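Local atomic coordinates of Rpb7-binding protein seb1 (Schizosaccharomyces pombe 972h-, PDB entry 5MDT), a protein that drives termination of transcription by binding RNA polymerase II and nascent RNA, its CTD-interacting domain probably recognising the C-terminal repeat tail of the polymerase. Residues 13-18 with 48-53; 71-76 with 90-95; 98-103 with 133-138; 109-114 with 145-150. One frame throughout, in Å; residues are numbered along the deposited sequence.

The four contacts tie together the right-handed all-helical array of a CTD-interacting domain. Contact 1 joins helices 4-16 and 40-53 at one end of the array and closes before contact 2, between helices 59-79 and 92-113, opens. The centres of contact 1 and contact 2 are about 23 Å apart, on opposite sides of the middle of the chain. Helix 92-113 then serves contacts 2, 3 and 4 in turn. Contacts 2 and 3 are neighbours, about 12 Å between centres, bridged by Q74 and T134. Contacts 3 and 4, with centres about 17 Å apart, interleave along the sequence, so the last helix and its lead-in are fastened to helix 92-113 at two separate levels.

Contact 1: 13-18 with 48-53; sequences SLEHSK and YKYAKR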
loop_
_atom_site.group_PDB
_atom_site.type_symbol
_atom_site.label_atom_id
_atom_site.label_comp_id
_atom_site.label_asym_id
_atom_site.label_seq_id
_atom_site.Cartn_x
_atom_site.Cartn_y
_atom_site.Cartn_z
ATOM N N SER A 13 2.751 -15.353 -7.237
ATOM C CA SER A 13 4.189 -15.639 -7.410
ATOM C C SER A 13 5.001 -15.023 -6.263
ATOM O O SER A 13 5.877 -15.689 -5.705
ATOM C CB SER A 13 4.695 -15.095 -8.743
ATOM O OG SER A 13 4.083 -15.762 -9.834
ATOM N N LEU A 14 4.683 -13.779 -5.882
ATOM C CA LEU A 14 5.391 -13.087 -4.792
ATOM C C LEU A 14 5.219 -13.808 -3.459
ATOM O O LEU A 14 6.165 -13.887 -2.666
ATOM C CB LEU A 14 4.913 -11.634 -4.692
ATOM C CG LEU A 14 5.753 -10.689 -3.837
ATOM C CD1 LEU A 14 7.160 -10.457 -4.461
ATOM C CD2 LEU A 14 5.036 -9.357 -3.689
ATOM N N GLU A 15 4.031 -14.373 -3.235
ATOM C CA GLU A 15 3.736 -15.128 -2.014
ATOM C C GLU A 15 4.702 -16.311 -1.842
ATOM O O GLU A 15 5.113 -16.601 -0.717
ATOM C CB GLU A 15 2.296 -15.648 -2.059
ATOM C CG GLU A 15 1.757 -15.969 -0.682
ATOM C CD GLU A 15 0.328 -16.466 -0.670
ATOM O OE1 GLU A 15 -0.386 -16.264 -1.679
ATOM O OE2 GLU A 15 -0.070 -17.080 0.346
ATOM N N HIS A 16 5.088 -16.961 -2.955
ATOM C CA HIS A 16 5.989 -18.119 -2.939
ATOM C C HIS A 16 7.491 -17.773 -3.003
ATOM O O HIS A 16 8.319 -18.670 -2.826
ATOM C CB HIS A 16 5.600 -19.117 -4.041
ATOM C CG HIS A 16 4.205 -19.632 -3.867
ATOM N ND1 HIS A 16 3.152 -19.128 -4.610
ATOM C CD2 HIS A 16 3.718 -20.529 -2.976
ATOM C CE1 HIS A 16 2.072 -19.756 -4.178
ATOM N NE2 HIS A 16 2.360 -20.601 -3.190
ATOM N N SER A 17 7.843 -16.486 -3.195
ATOM C CA SER A 17 9.236 -16.014 -3.235
ATOM C C SER A 17 9.895 -16.120 -1.840
ATOM O O SER A 17 9.196 -16.296 -0.838
ATOM C CB SER A 17 9.287 -14.574 -3.742
ATOM O OG SER A 17 8.871 -13.653 -2.746
ATOM N N LYS A 18 11.221 -16.015 -1.767
ATOM C CA LYS A 18 11.887 -16.109 -0.475
ATOM C C LYS A 18 11.662 -14.872 0.411
ATOM O O LYS A 18 11.481 -15.024 1.621
ATOM C CB LYS A 18 13.401 -16.392 -0.644
ATOM C CG LYS A 18 13.687 -17.735 -1.314
ATOM C CD LYS A 18 15.073 -18.285 -0.985
ATOM C CE LYS A 18 15.226 -19.693 -1.511
ATOM N NZ LYS A 18 16.471 -20.339 -1.018
ATOM N N TYR A 48 -5.055 -5.991 -0.068
ATOM C CA TYR A 48 -5.446 -6.263 1.310
ATOM C C TYR A 48 -5.415 -7.785 1.553
ATOM O O TYR A 48 -4.793 -8.231 2.512
ATOM C CB TYR A 48 -6.859 -5.691 1.574
ATOM C CG TYR A 48 -7.408 -6.028 2.953
ATOM C CD1 TYR A 48 -7.050 -5.278 4.072
ATOM C CD2 TYR A 48 -8.188 -7.163 3.152
ATOM C CE1 TYR A 48 -7.541 -5.592 5.344
ATOM C CE2 TYR A 48 -8.709 -7.474 4.411
ATOM C CZ TYR A 48 -8.365 -6.698 5.506
ATOM O OH TYR A 48 -8.884 -7.041 6.734
ATOM N N LYS A 49 -6.019 -8.578 0.648
ATOM C CA LYS A 49 -6.073 -10.054 0.816
ATOM C C LYS A 49 -4.662 -10.651 0.801
ATOM O O LYS A 49 -4.322 -11.457 1.682
ATOM C CB LYS A 49 -6.932 -10.693 -0.279
ATOM C CG LYS A 49 -8.415 -10.418 -0.018
ATOM C CD LYS A 49 -9.317 -10.886 -1.191
ATOM C CE LYS A 49 -9.379 -12.373 -1.471
ATOM N NZ LYS A 49 -9.860 -13.149 -0.326
ATOM N N TYR A 50 -3.816 -10.185 -0.117
ATOM C CA TYR A 50 -2.434 -10.678 -0.157
ATOM C C TYR A 50 -1.701 -10.336 1.129
ATOM O O TYR A 50 -1.095 -11.227 1.731
ATOM C CB TYR A 50 -1.666 -10.102 -1.378
ATOM C CG TYR A 50 -0.180 -10.431 -1.314
ATOM C CD1 TYR A 50 0.282 -11.720 -1.568
ATOM C CD2 TYR A 50 0.757 -9.457 -0.965
ATOM C CE1 TYR A 50 1.641 -12.039 -1.471
ATOM C CE2 TYR A 50 2.114 -9.776 -0.829
ATOM C CZ TYR A 50 2.548 -11.064 -1.100
ATOM O OH TYR A 50 3.863 -11.432 -0.973
ATOM N N ALA A 51 -1.743 -9.049 1.564
ATOM C CA ALA A 51 -1.003 -8.645 2.777
ATOM C C ALA A 51 -1.414 -9.452 4.000
ATOM O O ALA A 51 -0.573 -9.865 4.796
ATOM C CB ALA A 51 -1.215 -7.173 3.046
ATOM N N LYS A 52 -2.702 -9.726 4.121
ATOM C CA LYS A 52 -3.193 -10.444 5.311
ATOM C C LYS A 52 -2.803 -11.920 5.288
ATOM O O LYS A 52 -2.482 -12.458 6.337
ATOM C CB LYS A 52 -4.723 -10.275 5.398
ATOM C CG LYS A 52 -5.176 -8.841 5.753
ATOM C CD LYS A 52 -4.816 -8.392 7.205
ATOM C CE LYS A 52 -5.723 -9.037 8.223
ATOM N NZ LYS A 52 -5.349 -8.705 9.639
ATOM N N ARG A 53 -2.767 -12.571 4.102
ATOM C CA ARG A 53 -2.414 -14.010 4.059
ATOM C C ARG A 53 -0.929 -14.275 3.942
ATOM O O ARG A 53 -0.490 -15.393 4.185
ATOM C CB ARG A 53 -3.147 -14.745 2.912
ATOM C CG ARG A 53 -2.621 -14.436 1.507
ATOM C CD ARG A 53 -3.453 -15.120 0.411
ATOM N NE ARG A 53 -2.754 -15.023 -0.877
ATOM C CZ ARG A 53 -3.080 -14.185 -1.855
ATOM N NH1 ARG A 53 -4.164 -13.432 -1.768
ATOM N NH2 ARG A 53 -2.348 -14.150 -2.969
#
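Y50 meets L14 and E15 because its CG is anti to the backbone N (chi1 171°), which sends the phenol across to helix 4-16. E15 has the same first torsion (chi1 -159°) and an extended chain, so its carboxylate runs past the ring, in the opposite direction, to R53. E15 CB lies 3.7 Å from Y50 CE1, at the ring edge and near its plane. L14 crosses Y50 at about a right angle and puts CG 3.5 Å from Y50 OH, with L14 CD2 4.0 Å from Y50 CZ; the ring is thus held by a leucine branch at its hydroxyl end and the glutamate stem along one edge.

The polar half is a side-on salt bridge in which two nitrogens of R53 grip one oxygen. R53 NE reaches E15 OE1 at 2.8 Å in a fairly straight bond, N-H...O 160°, while NH2 reaches the same OE1 at 3.2 Å and more bent. OE1 lies in the guanidinium plane, but both donors come to it from one face of the carboxylate, above its plane. An alanine in place of E15 would probably leave R53 NE and NH2 without the oxygen they share, with only CB remaining at the Y50 edge. Beneath, L14 packs on I65 and Y50 on A62 of helix 59-79. The contact joins the first helix to the third in the helical array of the CID fold.

Contact 2: 71-76 with 90-95; sequences RSFQDG and ASFSGG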
loop_
_atom_site.group_PDB
_atom_site.type_symbol
_atom_site.label_atom_id
_atom_site.label_comp_id
_atom_site.label_asym_id
_atom_site.label_seq_id
_atom_site.Cartn_x
_atom_site.Cartn_y
_atom_site.Cartn_z
ATOM N N ARG A 71 0.562 6.145 -3.922
ATOM C CA ARG A 71 1.202 7.350 -4.469
ATOM C C ARG A 71 0.920 7.529 -5.976
ATOM O O ARG A 71 0.797 8.660 -6.441
ATOM C CB ARG A 71 2.685 7.360 -4.150
ATOM C CG ARG A 71 2.960 7.686 -2.673
ATOM C CD ARG A 71 4.430 7.971 -2.382
ATOM N NE ARG A 71 5.249 6.772 -2.561
ATOM C CZ ARG A 71 5.959 6.489 -3.650
ATOM N NH1 ARG A 71 6.004 7.347 -4.664
ATOM N NH2 ARG A 71 6.627 5.346 -3.735
ATOM N N SER A 72 0.753 6.418 -6.717
ATOM C CA SER A 72 0.418 6.477 -8.145
ATOM C C SER A 72 -1.030 6.935 -8.350
ATOM O O SER A 72 -1.245 7.807 -9.176
ATOM C CB SER A 72 0.712 5.153 -8.832
ATOM O OG SER A 72 2.117 4.960 -8.883
ATOM N N PHE A 73 -1.997 6.465 -7.516
ATOM C CA PHE A 73 -3.376 6.973 -7.584
ATOM C C PHE A 73 -3.407 8.455 -7.207
ATOM O O PHE A 73 -4.122 9.227 -7.837
ATOM C CB PHE A 73 -4.306 6.203 -6.631
ATOM C CG PHE A 73 -4.712 4.797 -7.021
ATOM C CD1 PHE A 73 -5.091 4.501 -8.327
ATOM C CD2 PHE A 73 -4.857 3.807 -6.055
ATOM C CE1 PHE A 73 -5.529 3.212 -8.676
ATOM C CE2 PHE A 73 -5.325 2.529 -6.399
ATOM C CZ PHE A 73 -5.659 2.240 -7.703
ATOM N N GLN A 74 -2.641 8.851 -6.169
ATOM C CA GLN A 74 -2.542 10.247 -5.733
ATOM C C GLN A 74 -2.034 11.124 -6.892
ATOM O O GLN A 74 -2.614 12.187 -7.158
ATOM C CB GLN A 74 -1.618 10.366 -4.506
ATOM C CG GLN A 74 -1.386 11.821 -4.078
ATOM C CD GLN A 74 -0.340 12.022 -3.016
ATOM O OE1 GLN A 74 0.532 11.175 -2.784
ATOM N NE2 GLN A 74 -0.377 13.191 -2.381
ATOM N N ASP A 75 -0.997 10.650 -7.619
ATOM C CA ASP A 75 -0.456 11.405 -8.765
ATOM C C ASP A 75 -1.501 11.603 -9.857
ATOM O O ASP A 75 -1.639 12.711 -10.391
ATOM C CB ASP A 75 0.807 10.732 -9.332
ATOM C CG ASP A 75 2.016 10.786 -8.424
ATOM O OD1 ASP A 75 2.015 11.607 -7.474
ATOM O OD2 ASP A 75 2.961 10.000 -8.650
ATOM N N GLY A 76 -2.246 10.534 -10.148
ATOM C CA GLY A 76 -3.326 10.553 -11.127
ATOM C C GLY A 76 -4.431 11.523 -10.753
ATOM O O GLY A 76 -4.962 12.215 -11.619
ATOM N N ALA A 90 -14.792 5.712 -9.095
ATOM C CA ALA A 90 -14.255 4.966 -10.237
ATOM C C ALA A 90 -12.995 5.588 -10.834
ATOM O O ALA A 90 -12.546 5.150 -11.894
ATOM C CB ALA A 90 -15.326 4.833 -11.318
ATOM N N SER A 91 -12.434 6.625 -10.186
ATOM C CA SER A 91 -11.257 7.302 -10.704
ATOM C C SER A 91 -10.111 7.334 -9.684
ATOM O O SER A 91 -10.198 6.670 -8.644
ATOM C CB SER A 91 -11.607 8.715 -11.179
ATOM O OG SER A 91 -10.561 9.258 -11.967
ATOM N N PHE A 92 -9.004 8.027 -10.004
ATOM C CA PHE A 92 -7.770 7.998 -9.198
ATOM C C PHE A 92 -7.963 8.354 -7.733
ATOM O O PHE A 92 -7.400 7.677 -6.882
ATOM C CB PHE A 92 -6.687 8.868 -9.830
ATOM C CG PHE A 92 -6.321 8.422 -11.222
ATOM C CD1 PHE A 92 -5.488 7.326 -11.422
ATOM C CD2 PHE A 92 -6.838 9.079 -12.337
ATOM C CE1 PHE A 92 -5.189 6.883 -12.713
ATOM C CE2 PHE A 92 -6.525 8.646 -13.629
ATOM C CZ PHE A 92 -5.700 7.554 -13.809
ATOM N N SER A 93 -8.755 9.404 -7.434
ATOM C CA SER A 93 -9.039 9.804 -6.049
ATOM C C SER A 93 -9.772 8.697 -5.263
ATOM O O SER A 93 -9.550 8.570 -4.055
ATOM C CB SER A 93 -9.815 11.116 -6.001
ATOM O OG SER A 93 -10.952 11.079 -6.846
ATOM N N GLY A 94 -10.620 7.914 -5.955
ATOM C CA GLY A 94 -11.311 6.762 -5.377
ATOM C C GLY A 94 -10.315 5.704 -4.957
ATOM O O GLY A 94 -10.355 5.235 -3.822
ATOM N N GLY A 95 -9.345 5.413 -5.829
ATOM C CA GLY A 95 -8.295 4.441 -5.508
ATOM C C GLY A 95 -7.423 4.899 -4.350
ATOM O O GLY A 95 -7.072 4.100 -3.478
#
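F73 and F92 each lay a ring face over a glycine of the facing helix. G95 CA stands 3.7 Å from the centroid of the F73 ring, 20° off its normal, a CH-pi contact displaced toward the rim; in the reciprocal contact G76 CA lies 4.0 Å from the F92 centroid, again over the face. The two phenylalanine side chains touch each other through their CD1 atoms at 4.2 Å. The backbones come very close: F73 CA and F92 CA are 4.8 Å apart, and F92 CB rests 3.3 Å from F73 O.

Further out, M34 of helix 23-35 touches both phenylalanines, and V44 of helix 40-53 and W96 pack on F73. The start of helix 92-113 is placed by E82, whose carboxylate oxygens are hydrogen-bonded to S91 OG and S93 OG.

At both G76 and G95 the direction a CB would take faces the opposite ring, and its absence leaves room for CA to lie on that ring. The two segments share no hydrogen bond; the contact rests on C-H groups over ring faces and on carbon packed against backbone, carbonyl oxygens included, and its closeness depends on two residues that have no side chain.

Contact 3: 98-103 with 133-138; sequences KAAEIT and STFPPE
This is a buried packing contact in the helical CID fold: F135, in the connection between helices 119-131 and 137-150, sets its ring against helix 92-113. The connection starts at S133, whose positive phi closes helix 119-131 in a Schellman motif, and ends at P136, the N-cap position of the last helix. F135 sits between them in an extended conformation, phi -127° and psi 151°, and points its side chain at A100 and T103, one turn apart on the helix.

CE1, CZ and CE2 of F135 do the touching. F135 CE1 lies 3.6 Å from both CA and CB of A100, while CZ approaches T103, whose CG2 is 4.0 Å from F135 CE2. T103 and F135 come at each other from opposite directions. One face of the ring is covered by T134 CG2, 4.0 Å above its centre, and W129 of helix 119-131 meets F135 edge-to-face. T134 itself is pinned through its carbonyl to W96 NE1, which fastens the connection to helix 92-113 a second time.

The one polar side-chain atom that meets the ring is already engaged: T103 OG1, 3.5 Å from F135 CZ, donates back to A99 O at 2.8 Å, from above the carbonyl plane.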
loop_
_atom_site.group_PDB
_atom_site.type_symbol
_atom_site.label_atom_id
_atom_site.label_comp_id
_atom_site.label_asym_id
_atom_site.label_seq_id
_atom_site.Cartn_x
_atom_site.Cartn_y
_atom_site.Cartn_z
ATOM N N LYS A 98 -9.534 4.458 -1.119
ATOM C CA LYS A 98 -9.636 3.039 -0.724
ATOM C C LYS A 98 -8.295 2.536 -0.207
ATOM O O LYS A 98 -8.282 1.846 0.804
ATOM C CB LYS A 98 -10.131 2.146 -1.865
ATOM C CG LYS A 98 -11.559 2.454 -2.288
ATOM C CD LYS A 98 -12.035 1.514 -3.397
ATOM C CE LYS A 98 -13.359 1.941 -4.004
ATOM N NZ LYS A 98 -13.235 3.140 -4.894
ATOM N N ALA A 99 -7.169 2.885 -0.869
ATOM C CA ALA A 99 -5.843 2.455 -0.371
ATOM C C ALA A 99 -5.574 3.062 1.029
ATOM O O ALA A 99 -5.064 2.372 1.911
ATOM C CB ALA A 99 -4.747 2.836 -1.362
ATOM N N ALA A 100 -5.981 4.333 1.252
ATOM C CA ALA A 100 -5.851 4.985 2.565
ATOM C C ALA A 100 -6.643 4.205 3.630
ATOM O O ALA A 100 -6.140 3.987 4.740
ATOM C CB ALA A 100 -6.362 6.420 2.492
ATOM N N GLU A 101 -7.865 3.758 3.270
ATOM C CA GLU A 101 -8.782 3.031 4.155
ATOM C C GLU A 101 -8.210 1.725 4.696
ATOM O O GLU A 101 -8.565 1.335 5.809
ATOM C CB GLU A 101 -10.153 2.783 3.478
ATOM C CG GLU A 101 -10.963 4.043 3.232
ATOM C CD GLU A 101 -11.971 4.419 4.299
ATOM O OE1 GLU A 101 -11.573 4.574 5.477
ATOM O OE2 GLU A 101 -13.160 4.593 3.946
ATOM N N ILE A 102 -7.363 1.038 3.920
ATOM C CA ILE A 102 -6.752 -0.227 4.377
ATOM C C ILE A 102 -5.353 -0.028 5.012
ATOM O O ILE A 102 -4.795 -0.994 5.530
ATOM C CB ILE A 102 -6.694 -1.309 3.248
ATOM C CG1 ILE A 102 -5.686 -0.919 2.135
ATOM C CG2 ILE A 102 -8.110 -1.620 2.693
ATOM C CD1 ILE A 102 -5.241 -2.084 1.167
ATOM N N THR A 103 -4.753 1.179 4.913
ATOM C CA THR A 103 -3.385 1.397 5.390
ATOM C C THR A 103 -3.209 1.081 6.882
ATOM O O THR A 103 -2.259 0.367 7.214
ATOM C CB THR A 103 -2.894 2.798 5.005
ATOM O OG1 THR A 103 -2.844 2.850 3.589
ATOM C CG2 THR A 103 -1.502 3.127 5.570
ATOM N N SER A 133 2.604 14.333 0.996
ATOM C CA SER A 133 1.297 14.695 1.579
ATOM C C SER A 133 0.208 13.636 1.205
ATOM O O SER A 133 -0.960 13.973 1.001
ATOM C CB SER A 133 0.876 16.104 1.159
ATOM O OG SER A 133 1.856 17.071 1.496
ATOM N N THR A 134 0.616 12.349 1.133
ATOM C CA THR A 134 -0.239 11.208 0.750
ATOM C C THR A 134 -1.378 10.990 1.750
ATOM O O THR A 134 -2.505 10.685 1.354
ATOM C CB THR A 134 0.632 9.945 0.552
ATOM O OG1 THR A 134 1.709 10.247 -0.326
ATOM C CG2 THR A 134 -0.151 8.752 -0.009
ATOM N N PHE A 135 -1.072 11.133 3.041
ATOM C CA PHE A 135 -2.033 10.942 4.123
ATOM C C PHE A 135 -2.066 12.165 5.039
ATOM O O PHE A 135 -1.028 12.816 5.195
ATOM C CB PHE A 135 -1.671 9.683 4.937
ATOM C CG PHE A 135 -1.693 8.396 4.142
ATOM C CD1 PHE A 135 -2.812 8.035 3.404
ATOM C CD2 PHE A 135 -0.596 7.541 4.136
ATOM C CE1 PHE A 135 -2.822 6.852 2.650
ATOM C CE2 PHE A 135 -0.622 6.343 3.409
ATOM C CZ PHE A 135 -1.731 6.012 2.666
ATOM N N PRO A 136 -3.227 12.463 5.687
ATOM C CA PRO A 136 -3.282 13.600 6.629
ATOM C C PRO A 136 -2.301 13.424 7.804
ATOM O O PRO A 136 -2.040 12.276 8.178
ATOM C CB PRO A 136 -4.740 13.582 7.114
ATOM C CG PRO A 136 -5.488 12.840 6.068
ATOM C CD PRO A 136 -4.534 11.779 5.609
ATOM N N PRO A 137 -1.742 14.516 8.393
ATOM C CA PRO A 137 -0.771 14.350 9.498
ATOM C C PRO A 137 -1.254 13.538 10.701
ATOM O O PRO A 137 -0.436 12.857 11.322
ATOM C CB PRO A 137 -0.424 15.790 9.891
ATOM C CG PRO A 137 -0.734 16.598 8.687
ATOM C CD PRO A 137 -1.925 15.944 8.060
ATOM N N GLU A 138 -2.569 13.599 11.013
ATOM C CA GLU A 138 -3.209 12.866 12.118
ATOM C C GLU A 138 -3.071 11.355 11.919
ATOM O O GLU A 138 -2.822 10.632 12.885
ATOM C CB GLU A 138 -4.695 13.241 12.247
ATOM C CG GLU A 138 -4.933 14.700 12.603
ATOM C CD GLU A 138 -6.326 15.049 13.088
ATOM O OE1 GLU A 138 -7.307 14.427 12.619
ATOM O OE2 GLU A 138 -6.436 15.976 13.925
#

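Contact 4: 109-114 with 145-150; sequences DAIQHA and SKLKDA
K146 is the first residue of 145-150 to meet I111, and it does so with the base of its side chain: K146 CB lies 3.7 Å from I111 CD1, the two side chains crossing at about a right angle, while the lysine's far end heads off away from helix 92-113. L147 follows with a branch. Its CD2 sits 3.7 Å from I111 CG1 and 3.8 Å from I111 CD1, and the same leucine packs on I122 and L123 of helix 119-131, so it joins three helices. One turn after K146 comes A150, whose CB touches I111 CG2 at 3.5 Å; here the backbones are nearest, with 6.6 Å between the CA atoms of I111 and A150.

The isoleucine can serve all three because its branches part. CG1 is anti to the carbonyl carbon (chi1 -70°) and the chain runs on extended to CD1, entering between K146 and L147, while CG2, anti to the backbone N, drops toward A150. I111 alone carries the contact from its side, against K146, L147 and A150 of a helix whose local axis runs parallel to its own, 1° apart at a distance of 10.5 Å. An alanine at I111 would probably open a gap between the helices, leaving L147 CD2 and A150 CB without their partner.

On the same turn of helix 92-113, A110 packs on I122 of helix 119-131 and D109 is salt-bridged to K59. Between the two segments themselves the grip is van der Waals packing, almost all of it between aliphatic carbons, and it rests on how one branched side chain fits its neighbours rather than on any directed bond.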
loop_
_atom_site.group_PDB
_atom_site.type_symbol
_atom_site.label_atom_id
_atom_site.label_comp_id
_atom_site.label_asym_id
_atom_site.label_seq_id
_atom_site.Cartn_x
_atom_site.Cartn_y
_atom_site.Cartn_z
ATOM N N ASP A 109 -1.062 -5.035 11.113
ATOM C CA ASP A 109 -0.773 -6.440 10.832
ATOM C C ASP A 109 0.744 -6.648 10.723
ATOM O O ASP A 109 1.270 -7.637 11.242
ATOM C CB ASP A 109 -1.465 -6.843 9.522
ATOM C CG ASP A 109 -1.337 -8.298 9.150
ATOM O OD1 ASP A 109 -1.974 -9.140 9.824
ATOM O OD2 ASP A 109 -0.673 -8.591 8.132
ATOM N N ALA A 110 1.457 -5.705 10.083
ATOM C CA ALA A 110 2.903 -5.828 9.962
ATOM C C ALA A 110 3.548 -5.655 11.319
ATOM O O ALA A 110 4.461 -6.413 11.658
ATOM C CB ALA A 110 3.451 -4.796 8.971
ATOM N N ILE A 111 3.026 -4.732 12.152
ATOM C CA ILE A 111 3.537 -4.547 13.531
ATOM C C ILE A 111 3.393 -5.854 14.340
ATOM O O ILE A 111 4.306 -6.256 15.072
ATOM C CB ILE A 111 2.838 -3.336 14.224
ATOM C CG1 ILE A 111 3.290 -1.997 13.603
ATOM C CG2 ILE A 111 3.005 -3.345 15.750
ATOM C CD1 ILE A 111 2.544 -0.741 14.100
ATOM N N GLN A 112 2.256 -6.525 14.188
ATOM C CA GLN A 112 1.994 -7.762 14.926
ATOM C C GLN A 112 2.890 -8.936 14.471
ATOM O O GLN A 112 3.347 -9.702 15.303
ATOM C CB GLN A 112 0.505 -8.130 14.799
ATOM C CG GLN A 112 0.025 -9.214 15.758
ATOM C CD GLN A 112 -1.395 -9.643 15.465
ATOM O OE1 GLN A 112 -2.194 -8.903 14.880
ATOM N NE2 GLN A 112 -1.746 -10.847 15.883
ATOM N N HIS A 113 3.178 -9.046 13.165
ATOM C CA HIS A 113 3.838 -10.225 12.609
ATOM C C HIS A 113 5.240 -10.094 12.054
ATOM O O HIS A 113 5.960 -11.092 12.031
ATOM C CB HIS A 113 2.942 -10.763 11.470
ATOM C CG HIS A 113 1.622 -11.244 11.962
ATOM N ND1 HIS A 113 1.528 -12.318 12.836
ATOM C CD2 HIS A 113 0.387 -10.751 11.736
ATOM C CE1 HIS A 113 0.237 -12.446 13.109
ATOM N NE2 HIS A 113 -0.491 -11.538 12.458
ATOM N N ALA A 114 5.594 -8.931 11.512
ATOM C CA ALA A 114 6.858 -8.776 10.816
ATOM C C ALA A 114 8.076 -8.856 11.717
ATOM O O ALA A 114 7.985 -8.518 12.911
ATOM C CB ALA A 114 6.871 -7.477 10.019
ATOM N N SER A 145 3.455 6.611 16.070
ATOM C CA SER A 145 3.310 6.286 17.497
ATOM C C SER A 145 3.281 4.769 17.717
ATOM O O SER A 145 4.010 4.267 18.574
ATOM C CB SER A 145 2.049 6.933 18.063
ATOM O OG SER A 145 1.765 6.496 19.383
ATOM N N LYS A 146 2.477 4.049 16.910
ATOM C CA LYS A 146 2.327 2.596 16.954
ATOM C C LYS A 146 3.631 1.875 16.622
ATOM O O LYS A 146 3.988 0.920 17.312
ATOM C CB LYS A 146 1.173 2.134 16.042
ATOM C CG LYS A 146 -0.206 2.415 16.633
ATOM C CD LYS A 146 -1.323 2.063 15.652
ATOM C CE LYS A 146 -2.697 2.260 16.248
ATOM N NZ LYS A 146 -3.057 3.698 16.372
ATOM N N LEU A 147 4.366 2.351 15.589
ATOM C CA LEU A 147 5.653 1.761 15.217
ATOM C C LEU A 147 6.706 1.958 16.310
ATOM O O LEU A 147 7.367 0.992 16.700
ATOM C CB LEU A 147 6.141 2.306 13.852
ATOM C CG LEU A 147 5.302 1.860 12.653
ATOM C CD1 LEU A 147 5.474 2.817 11.475
ATOM C CD2 LEU A 147 5.650 0.446 12.239
ATOM N N LYS A 148 6.805 3.188 16.858
ATOM C CA LYS A 148 7.751 3.544 17.922
ATOM C C LYS A 148 7.503 2.685 19.166
ATOM O O LYS A 148 8.457 2.155 19.733
ATOM C CB LYS A 148 7.667 5.046 18.249
ATOM C CG LYS A 148 8.108 5.976 17.108
ATOM C CD LYS A 148 9.623 6.129 16.976
ATOM C CE LYS A 148 9.976 7.244 16.024
ATOM N NZ LYS A 148 11.434 7.288 15.737
ATOM N N ASP A 149 6.218 2.490 19.536
ATOM C CA ASP A 149 5.785 1.639 20.650
ATOM C C ASP A 149 6.211 0.190 20.410
ATOM O O ASP A 149 6.737 -0.451 21.313
ATOM C CB ASP A 149 4.254 1.692 20.806
ATOM C CG ASP A 149 3.677 2.958 21.419
ATOM O OD1 ASP A 149 4.461 3.882 21.738
ATOM O OD2 ASP A 149 2.439 3.041 21.542
ATOM N N ALA A 150 6.019 -0.311 19.180
ATOM C CA ALA A 150 6.359 -1.688 18.826
ATOM C C ALA A 150 7.865 -2.003 18.866
ATOM O O ALA A 150 8.235 -3.143 19.138
ATOM C CB ALA A 150 5.803 -2.015 17.469
#